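PDB 3HJ9: oxidoreductase from Ralstonia eutropha, which binds flavin mononucleotide and is probably an FMN-dependent oxidoreductase of the nitroreductase family. Local coordinates for residues D95-L100 against M197-D202. Numbering follows the deposited sequence.
Sequences DVYVAL and MSLNED
The ring of Tyr97 takes the methyl end of Met197, a selenomethionine in this crystal, over one face, and the pair illustrates how an aromatic residue on a sheet receives a loop without any hydrogen bond between the two segments. Met197 CE sits 3.9 Å from the centroid of the Tyr97 ring and 30° off the ring normal, a CH-pi contact over the face. It is shifted toward the root of the side chain, with Met197 CE 3.5 Å from Tyr97 CG. A bend at the last torsion of Met197 (chi3 74°), after an extended chi2, turns the methyl beyond the selenium onto the aromatic. Leu199 uses a single branch at the far end of the same ring: its CD2 approaches obliquely, 3.7 Å from Tyr97 OH and 3.8 Å from Tyr97 CZ. Two methyl groups thus divide the length of the tyrosine between them. Both methyls are delivered at the C-terminal end of helix 190-196, where Ser198, with positive phi, is the first residue to leave helical geometry in a Schellman motif. Val142 and Leu104, on the strands flanking 94-100, touch both Tyr97 and Met197 and continue the apolar patch. Away from the flavin site, the arrangement is that of a helix-to-strand connection packed by apolar contacts against one face of the central antiparallel sheet in the alpha+beta fold of the nitroreductase family.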
loop_
_atom_site.group_PDB
_atom_site.type_symbol
_atom_site.label_atom_id
_atom_site.label_comp_id
_atom_site.label_asym_id
_atom_site.label_seq_id
_atom_site.Cartn_x
_atom_site.Cartn_y
_atom_site.Cartn_z
ATOM N N ASP A 95 6.691 -5.343 10.995
ATOM C CA ASP A 95 7.565 -6.491 10.888
ATOM C C ASP A 95 6.773 -7.514 10.087
ATOM O O ASP A 95 5.566 -7.706 10.304
ATOM C CB ASP A 95 7.901 -7.105 12.258
ATOM C CG ASP A 95 8.814 -6.235 13.107
ATOM O OD1 ASP A 95 9.610 -5.423 12.571
ATOM O OD2 ASP A 95 8.748 -6.363 14.353
ATOM N N VAL A 96 7.447 -8.176 9.163
ATOM C CA VAL A 96 6.819 -9.148 8.328
ATOM C C VAL A 96 7.162 -10.522 8.850
ATOM O O VAL A 96 8.325 -10.872 8.987
ATOM C CB VAL A 96 7.227 -8.992 6.859
ATOM C CG1 VAL A 96 6.599 -10.110 6.050
ATOM C CG2 VAL A 96 6.778 -7.643 6.349
ATOM N N TYR A 97 6.122 -11.299 9.101
ATOM C CA TYR A 97 6.228 -12.671 9.544
ATOM C C TYR A 97 5.797 -13.534 8.392
ATOM O O TYR A 97 4.980 -13.108 7.573
ATOM C CB TYR A 97 5.340 -12.929 10.764
ATOM C CG TYR A 97 5.901 -12.366 12.048
ATOM C CD1 TYR A 97 5.795 -11.003 12.333
ATOM C CD2 TYR A 97 6.538 -13.189 12.980
ATOM C CE1 TYR A 97 6.290 -10.469 13.514
ATOM C CE2 TYR A 97 7.042 -12.675 14.156
ATOM C CZ TYR A 97 6.946 -11.300 14.412
ATOM O OH TYR A 97 7.461 -10.799 15.571
ATOM N N VAL A 98 6.307 -14.758 8.355
ATOM C CA VAL A 98 5.978 -15.709 7.290
ATOM C C VAL A 98 5.550 -17.035 7.914
ATOM O O VAL A 98 6.344 -17.642 8.640
ATOM C CB VAL A 98 7.210 -15.992 6.345
ATOM C CG1 VAL A 98 6.755 -16.670 5.085
ATOM C CG2 VAL A 98 7.973 -14.725 6.001
ATOM N N ALA A 99 4.315 -17.481 7.640
ATOM C CA ALA A 99 3.843 -18.796 8.112
ATOM C C ALA A 99 4.154 -19.786 7.011
ATOM O O ALA A 99 3.563 -19.699 5.927
ATOM C CB ALA A 99 2.350 -18.790 8.439
ATOM N N LEU A 100 5.135 -20.663 7.256
ATOM C CA LEU A 100 5.477 -21.754 6.355
ATOM C C LEU A 100 5.028 -23.061 7.016
ATOM O O LEU A 100 4.789 -23.091 8.243
ATOM C CB LEU A 100 6.977 -21.816 6.119
ATOM C CG LEU A 100 7.573 -20.660 5.318
ATOM C CD1 LEU A 100 9.093 -20.605 5.562
ATOM C CD2 LEU A 100 7.202 -20.761 3.810
HETATM N N MSE A 197 0.705 -16.690 17.318
HETATM C CA MSE A 197 2.021 -16.266 16.883
HETATM C C MSE A 197 3.046 -15.989 18.014
HETATM O O MSE A 197 4.200 -15.679 17.690
HETATM C CB MSE A 197 1.899 -15.018 15.996
HETATM C CG MSE A 197 1.185 -15.276 14.670
HETATM SE SE MSE A 197 0.916 -13.579 13.768
HETATM C CE MSE A 197 2.728 -13.199 13.169
ATOM N N SER A 198 2.617 -16.075 19.293
ATOM C CA SER A 198 3.457 -15.807 20.481
ATOM C C SER A 198 4.057 -14.374 20.421
ATOM O O SER A 198 5.214 -14.161 20.763
ATOM C CB SER A 198 4.553 -16.876 20.630
ATOM O OG SER A 198 4.006 -18.220 20.614
ATOM N N LEU A 199 3.263 -13.416 19.941
ATOM C CA LEU A 199 3.711 -12.014 19.809
ATOM C C LEU A 199 3.743 -11.364 21.180
ATOM O O LEU A 199 3.052 -11.802 22.093
ATOM C CB LEU A 199 2.769 -11.199 18.912
ATOM C CG LEU A 199 2.637 -11.528 17.440
ATOM C CD1 LEU A 199 1.636 -10.602 16.740
ATOM C CD2 LEU A 199 3.997 -11.522 16.731
ATOM N N ASN A 200 4.542 -10.307 21.311
ATOM C CA ASN A 200 4.608 -9.510 22.544
ATOM C C ASN A 200 3.354 -8.673 22.659
ATOM O O ASN A 200 2.644 -8.514 21.658
ATOM C CB ASN A 200 5.806 -8.562 22.511
ATOM C CG ASN A 200 7.116 -9.296 22.458
ATOM O OD1 ASN A 200 7.268 -10.362 23.050
ATOM N ND2 ASN A 200 8.081 -8.726 21.756
ATOM N N GLU A 201 3.105 -8.121 23.853
ATOM C CA GLU A 201 1.918 -7.268 24.091
ATOM C C GLU A 201 1.778 -6.080 23.153
ATOM O O GLU A 201 0.665 -5.788 22.718
ATOM C CB GLU A 201 1.838 -6.753 25.530
ATOM C CG GLU A 201 1.425 -7.828 26.521
ATOM C CD GLU A 201 1.203 -7.290 27.947
ATOM O OE1 GLU A 201 0.797 -6.109 28.121
ATOM O OE2 GLU A 201 1.410 -8.075 28.901
ATOM N N ASP A 202 2.906 -5.434 22.830
ATOM C CA ASP A 202 2.931 -4.269 21.933
ATOM C C ASP A 202 2.915 -4.585 20.404
ATOM O O ASP A 202 3.054 -3.670 19.604
ATOM C CB ASP A 202 4.091 -3.308 22.325
ATOM C CG ASP A 202 5.488 -3.886 22.061
ATOM O OD1 ASP A 202 5.611 -4.963 21.451
ATOM O OD2 ASP A 202 6.481 -3.256 22.492
#